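Local coordinates for DNA repair protein RecO (Deinococcus radiodurans, PDB 1U5K) that probably takes part in DNA repair and RecF-pathway recombination, and carries a bound zinc ion, at residues Ala6-Ile11 against Val58-Gly63; Ile11-Arg16 against Ile24-Thr29. One frame throughout, in Å; residues are numbered along the deposited sequence.

Contact 1: Ala6-Ile11 against Val58-Gly63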
loop_
_atom_site.group_PDB
_atom_site.type_symbol
_atom_site.label_atom_id
_atom_site.label_comp_id
_atom_site.label_asym_id
_atom_site.label_seq_id
_atom_site.Cartn_x
_atom_site.Cartn_y
_atom_site.Cartn_z
ATOM N N ALA A 6 14.744 -29.119 -0.031
ATOM C CA ALA A 6 15.357 -28.543 1.159
ATOM C C ALA A 6 14.302 -28.384 2.252
ATOM O O ALA A 6 13.145 -28.077 1.973
ATOM C CB ALA A 6 15.968 -27.194 0.810
ATOM N N ASN A 7 14.702 -28.591 3.500
ATOM C CA ASN A 7 13.863 -28.280 4.643
ATOM C C ASN A 7 14.158 -26.851 5.098
ATOM O O ASN A 7 15.312 -26.414 5.126
ATOM C CB ASN A 7 14.113 -29.285 5.769
ATOM C CG ASN A 7 13.627 -30.682 5.418
ATOM O OD1 ASN A 7 12.513 -30.876 4.935
ATOM N ND2 ASN A 7 14.466 -31.673 5.679
ATOM N N ARG A 8 13.084 -26.114 5.367
ATOM C CA ARG A 8 13.168 -24.738 5.828
ATOM C C ARG A 8 12.156 -24.529 6.943
ATOM O O ARG A 8 11.196 -25.284 7.077
ATOM C CB ARG A 8 12.919 -23.789 4.659
ATOM C CG ARG A 8 14.084 -23.740 3.686
ATOM C CD ARG A 8 15.149 -22.763 4.168
ATOM N NE ARG A 8 15.468 -22.080 2.936
ATOM C CZ ARG A 8 15.469 -20.793 2.681
ATOM N NH1 ARG A 8 15.314 -19.831 3.581
ATOM N NH2 ARG A 8 15.709 -20.512 1.415
ATOM N N SER A 9 12.362 -23.485 7.739
ATOM C CA SER A 9 11.518 -23.218 8.897
ATOM C C SER A 9 11.455 -21.708 9.144
ATOM O O SER A 9 12.470 -21.016 9.203
ATOM C CB SER A 9 12.082 -23.935 10.127
ATOM O OG SER A 9 11.191 -23.829 11.226
ATOM N N GLY A 10 10.246 -21.170 9.224
ATOM C CA GLY A 10 10.109 -19.760 9.518
ATOM C C GLY A 10 8.658 -19.362 9.617
ATOM O O GLY A 10 7.769 -20.207 9.676
ATOM N N ILE A 11 8.461 -18.049 9.591
ATOM C CA ILE A 11 7.197 -17.413 9.880
ATOM C C ILE A 11 6.587 -16.835 8.609
ATOM O O ILE A 11 7.223 -16.057 7.901
ATOM C CB ILE A 11 7.460 -16.294 10.905
ATOM C CG1 ILE A 11 7.927 -16.929 12.221
ATOM C CG2 ILE A 11 6.140 -15.592 11.165
ATOM C CD1 ILE A 11 8.441 -15.972 13.232
ATOM N N VAL A 58 8.690 -26.434 6.468
ATOM C CA VAL A 58 8.277 -26.733 5.107
ATOM C C VAL A 58 9.395 -27.473 4.390
ATOM O O VAL A 58 10.571 -27.156 4.550
ATOM C CB VAL A 58 7.959 -25.481 4.259
ATOM C CG1 VAL A 58 6.649 -24.848 4.700
ATOM C CG2 VAL A 58 9.080 -24.455 4.271
ATOM N N GLN A 59 9.000 -28.465 3.602
ATOM C CA GLN A 59 9.884 -29.054 2.614
ATOM C C GLN A 59 9.576 -28.399 1.277
ATOM O O GLN A 59 8.458 -28.454 0.780
ATOM C CB GLN A 59 9.672 -30.565 2.547
ATOM C CG GLN A 59 10.594 -31.270 1.576
ATOM C CD GLN A 59 10.468 -32.768 1.706
ATOM O OE1 GLN A 59 11.221 -33.373 2.466
ATOM N NE2 GLN A 59 9.487 -33.354 1.030
ATOM N N VAL A 60 10.592 -27.802 0.671
ATOM C CA VAL A 60 10.383 -27.103 -0.589
ATOM C C VAL A 60 11.259 -27.671 -1.695
ATOM O O VAL A 60 12.401 -28.077 -1.462
ATOM C CB VAL A 60 10.662 -25.581 -0.524
ATOM C CG1 VAL A 60 9.519 -24.879 0.174
ATOM C CG2 VAL A 60 11.993 -25.273 0.114
ATOM N N TYR A 61 10.712 -27.632 -2.903
ATOM C CA TYR A 61 11.406 -28.095 -4.100
ATOM C C TYR A 61 11.657 -26.919 -5.037
ATOM O O TYR A 61 10.711 -26.245 -5.431
ATOM C CB TYR A 61 10.521 -29.118 -4.811
ATOM C CG TYR A 61 11.004 -29.511 -6.185
ATOM C CD1 TYR A 61 12.040 -30.431 -6.331
ATOM C CD2 TYR A 61 10.400 -29.012 -7.334
ATOM C CE1 TYR A 61 12.472 -30.832 -7.594
ATOM C CE2 TYR A 61 10.834 -29.386 -8.592
ATOM C CZ TYR A 61 11.898 -30.281 -8.717
ATOM O OH TYR A 61 12.376 -30.695 -9.943
ATOM N N GLN A 62 12.915 -26.684 -5.395
ATOM C CA GLN A 62 13.264 -25.732 -6.439
ATOM C C GLN A 62 13.597 -26.477 -7.734
ATOM O O GLN A 62 14.652 -27.114 -7.851
ATOM C CB GLN A 62 14.460 -24.867 -6.034
ATOM C CG GLN A 62 14.867 -23.849 -7.095
ATOM C CD GLN A 62 13.750 -22.871 -7.405
ATOM O OE1 GLN A 62 13.343 -22.122 -6.522
ATOM N NE2 GLN A 62 13.223 -22.900 -8.626
ATOM N N GLY A 63 12.673 -26.374 -8.682
ATOM C CA GLY A 63 12.872 -26.835 -10.041
ATOM C C GLY A 63 14.120 -26.259 -10.683
ATOM O O GLY A 63 14.679 -25.266 -10.212
#

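Contact 2: Ile11-Arg16 against Ile24-Thr29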
loop_
_atom_site.group_PDB
_atom_site.type_symbol
_atom_site.label_atom_id
_atom_site.label_comp_id
_atom_site.label_asym_id
_atom_site.label_seq_id
_atom_site.Cartn_x
_atom_site.Cartn_y
_atom_site.Cartn_z
ATOM N N ILE A 11 8.461 -18.049 9.591
ATOM C CA ILE A 11 7.197 -17.413 9.880
ATOM C C ILE A 11 6.587 -16.835 8.609
ATOM O O ILE A 11 7.223 -16.057 7.901
ATOM C CB ILE A 11 7.460 -16.294 10.905
ATOM C CG1 ILE A 11 7.927 -16.929 12.221
ATOM C CG2 ILE A 11 6.140 -15.592 11.165
ATOM C CD1 ILE A 11 8.441 -15.972 13.232
ATOM N N VAL A 12 5.316 -17.160 8.416
ATOM C CA VAL A 12 4.535 -16.716 7.278
ATOM C C VAL A 12 4.227 -15.251 7.499
ATOM O O VAL A 12 3.629 -14.896 8.505
ATOM C CB VAL A 12 3.203 -17.476 7.164
ATOM C CG1 VAL A 12 2.380 -16.997 5.990
ATOM C CG2 VAL A 12 3.449 -18.940 7.033
ATOM N N ILE A 13 4.667 -14.404 6.582
ATOM C CA ILE A 13 4.410 -12.971 6.638
ATOM C C ILE A 13 3.423 -12.446 5.593
ATOM O O ILE A 13 2.917 -11.329 5.725
ATOM C CB ILE A 13 5.710 -12.158 6.650
ATOM C CG1 ILE A 13 6.520 -12.332 5.367
ATOM C CG2 ILE A 13 6.488 -12.493 7.897
ATOM C CD1 ILE A 13 7.445 -11.185 5.036
ATOM N N ARG A 14 3.136 -13.251 4.573
ATOM C CA ARG A 14 2.160 -12.907 3.552
ATOM C C ARG A 14 1.615 -14.195 2.940
ATOM O O ARG A 14 2.368 -15.138 2.706
ATOM C CB ARG A 14 2.756 -12.014 2.456
ATOM C CG ARG A 14 1.714 -11.153 1.764
ATOM C CD ARG A 14 2.253 -10.099 0.780
ATOM N NE ARG A 14 3.152 -9.137 1.415
ATOM C CZ ARG A 14 4.473 -9.160 1.321
ATOM N NH1 ARG A 14 5.099 -10.058 0.567
ATOM N NH2 ARG A 14 5.195 -8.249 1.954
ATOM N N ARG A 15 0.314 -14.189 2.659
ATOM C CA ARG A 15 -0.414 -15.301 2.045
ATOM C C ARG A 15 -1.269 -14.723 0.925
ATOM O O ARG A 15 -2.013 -13.769 1.150
ATOM C CB ARG A 15 -1.267 -15.995 3.106
ATOM C CG ARG A 15 -2.350 -16.917 2.597
ATOM C CD ARG A 15 -3.213 -17.502 3.705
ATOM N NE ARG A 15 -4.310 -18.290 3.140
ATOM C CZ ARG A 15 -4.379 -19.609 3.181
ATOM N NH1 ARG A 15 -3.421 -20.308 3.753
ATOM N NH2 ARG A 15 -5.417 -20.244 2.653
ATOM N N ARG A 16 -1.069 -15.222 -0.289
ATOM C CA ARG A 16 -1.902 -14.936 -1.448
ATOM C C ARG A 16 -2.620 -16.208 -1.892
ATOM O O ARG A 16 -1.992 -17.236 -2.137
ATOM C CB ARG A 16 -1.049 -14.371 -2.588
ATOM C CG ARG A 16 -1.792 -14.155 -3.905
ATOM C CD ARG A 16 -2.843 -13.046 -3.838
ATOM N NE ARG A 16 -2.171 -11.753 -3.781
ATOM C CZ ARG A 16 -1.703 -11.104 -4.835
ATOM N NH1 ARG A 16 -1.878 -11.580 -6.060
ATOM N NH2 ARG A 16 -1.079 -9.944 -4.671
ATOM N N ILE A 24 0.379 -18.810 -2.299
ATOM C CA ILE A 24 1.723 -18.276 -2.421
ATOM C C ILE A 24 2.053 -17.588 -1.096
ATOM O O ILE A 24 1.342 -16.695 -0.634
ATOM C CB ILE A 24 1.811 -17.270 -3.573
ATOM C CG1 ILE A 24 1.576 -17.933 -4.934
ATOM C CG2 ILE A 24 3.148 -16.560 -3.536
ATOM C CD1 ILE A 24 1.647 -16.956 -6.093
ATOM N N VAL A 25 3.142 -18.020 -0.476
ATOM C CA VAL A 25 3.522 -17.475 0.816
ATOM C C VAL A 25 4.913 -16.898 0.776
ATOM O O VAL A 25 5.788 -17.362 0.051
ATOM C CB VAL A 25 3.478 -18.495 1.951
ATOM C CG1 VAL A 25 2.047 -18.714 2.377
ATOM C CG2 VAL A 25 4.183 -19.781 1.572
ATOM N N THR A 26 5.089 -15.839 1.556
ATOM C CA THR A 26 6.422 -15.373 1.859
ATOM C C THR A 26 6.705 -15.718 3.315
ATOM O O THR A 26 5.862 -15.519 4.187
ATOM C CB THR A 26 6.515 -13.889 1.572
ATOM O OG1 THR A 26 6.341 -13.677 0.170
ATOM C CG2 THR A 26 7.918 -13.374 1.838
ATOM N N LEU A 27 7.904 -16.225 3.562
ATOM C CA LEU A 27 8.337 -16.551 4.903
ATOM C C LEU A 27 9.607 -15.797 5.243
ATOM O O LEU A 27 10.503 -15.596 4.419
ATOM C CB LEU A 27 8.608 -18.043 5.059
ATOM C CG LEU A 27 7.625 -19.132 4.637
ATOM C CD1 LEU A 27 8.184 -20.415 5.224
ATOM C CD2 LEU A 27 6.262 -18.911 5.157
ATOM N N LEU A 28 9.693 -15.388 6.500
ATOM C CA LEU A 28 10.978 -14.998 7.047
ATOM C C LEU A 28 11.537 -16.182 7.827
ATOM O O LEU A 28 10.849 -16.761 8.661
ATOM C CB LEU A 28 10.824 -13.743 7.894
ATOM C CG LEU A 28 10.318 -12.514 7.148
ATOM C CD1 LEU A 28 10.249 -11.405 8.162
ATOM C CD2 LEU A 28 11.159 -12.164 5.937
ATOM N N THR A 29 12.785 -16.523 7.526
ATOM C CA THR A 29 13.517 -17.655 8.089
ATOM C C THR A 29 14.936 -17.293 8.516
ATOM O O THR A 29 15.484 -16.306 8.022
ATOM C CB THR A 29 13.619 -18.829 7.090
ATOM O OG1 THR A 29 14.719 -18.657 6.180
ATOM C CG2 THR A 29 12.368 -18.922 6.246
HETATM O O HOH W 1 4.261 -12.655 -0.668
#

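Contact 1: Ala6-Ile11 against Val58-Gly63
Gln59 sits directly across from Asn7, and the two side chains share one face of an antiparallel strand pair. The Gln59 chain can be followed outward from its CB, which lies 3.7 Å from Asn7 OD1. With CG anti to the backbone N (chi1 -178°) and beside its own carbonyl carbon, CG lies 3.9 Å from Asn7 OD1 and not far from the carbonyl oxygen of Ala6. Past CG the chain runs on extended to the amide, where Gln59 OE1 comes within 3.7 Å of Asn7 OD1. Two carbonyl oxygens at that separation are neighbours, not a bonded pair. The amide planes are only 21° apart, yet the two oxygens offer each other no proton, and the rest of what meets Asn7 OD1 is the CB and CG of Gln59.

On the other face valine methyls meet the backbone and CB atoms of the first strand. Val58 CG2 packs against Arg8 CB at 3.9 Å, and it also touches the Arg8 carbonyl oxygen. At the next hydrogen-bonded pair, Val60 CG2 lies 3.6 Å from Ala6 O, with the Ala6 methyl more loosely beside it.

The backbone holds these side chains in step. Arg8 and Val58 form one hydrogen-bonded pair, with N to O 2.8 Å in both directions, and Ala6 with Val60 forms the next. Asn7 and Gln59 are the non-hydrogen-bonded pair between them, where CA-H groups of both residues point at carbonyl oxygens across the gap.

In this OB-fold domain the contact joins the first strand, 5-17, to strand 55-61, helping to close the barrel. Strand 69-78 flanks 55-61 on its far side, where Val58 packs on Ala74 and Gln59 reaches Lys72 and Gln73, while Ile11 leads away to helix 110-125.

Contact 2: Ile11-Arg16 against Ile24-Thr29
A classic beta bulge puts two residues, Ile13 and Arg14, opposite the single residue Thr26 and shifts the register of this hairpin by one. Ile13 N donates to Thr26 O at 2.9 Å, and Thr26 N returns a bond to Arg14 O at 3.0 Å. Ile13 departs from the usual strand conformation (psi -15°), and its side chain reaches toward the neighbouring strand. Its CG1 takes the crowded position between backbone N and carbonyl carbon (chi1 64°), 3.5 Å from Thr26 O; CD1 then reaches both Thr26 CG2 and, at 3.8 Å, Leu28 CG. The Ile13 and Leu28 side chains cross at about a right angle, with Ile13 CG2 also against Leu28. An alanine here would probably open a gap beside Leu28 and the Thr26 methyl, which CG1, CG2 and CD1 now fill.

On the other face the packing is tight: Val12 CG2 and Leu27 CD2 are 3.4 Å apart, and Val12 CG1 rests on Val25 CG1. Arg14 runs beside Thr26, its NH1 giving an in-plane bond to a water 3.0 Å away, while its NH2 makes salt bridges to Glu97 and Asp100 of helix 86-102. Arg16 NH2 makes a salt bridge to Glu87 of the second subunit.

Helices 86-102 and 110-125 lie against the Ile11, Ile13 and Leu28 side of the hairpin, with Ile13 on Phe116, and strand 32-38 pairs with the other edge of 24-29.

From the N terminus the chain enters strand 5-17, whose first half makes contact 1 and whose second half makes contact 2, with Ile11 belonging to both. Contact 2 closes first: a short turn brings strand 23-29 back as a hairpin. The chain then runs through strand 32-38 before strand 55-61 returns to close contact 1, so the hairpin is nested inside the longer loop. One long strand thus ties the second and fourth strands of the OB fold together. Where the contacts meet, Arg8 NH1 makes a weak hydrogen bond to Thr29 OG1, and Val58 CG2 approaches Leu27 CD1.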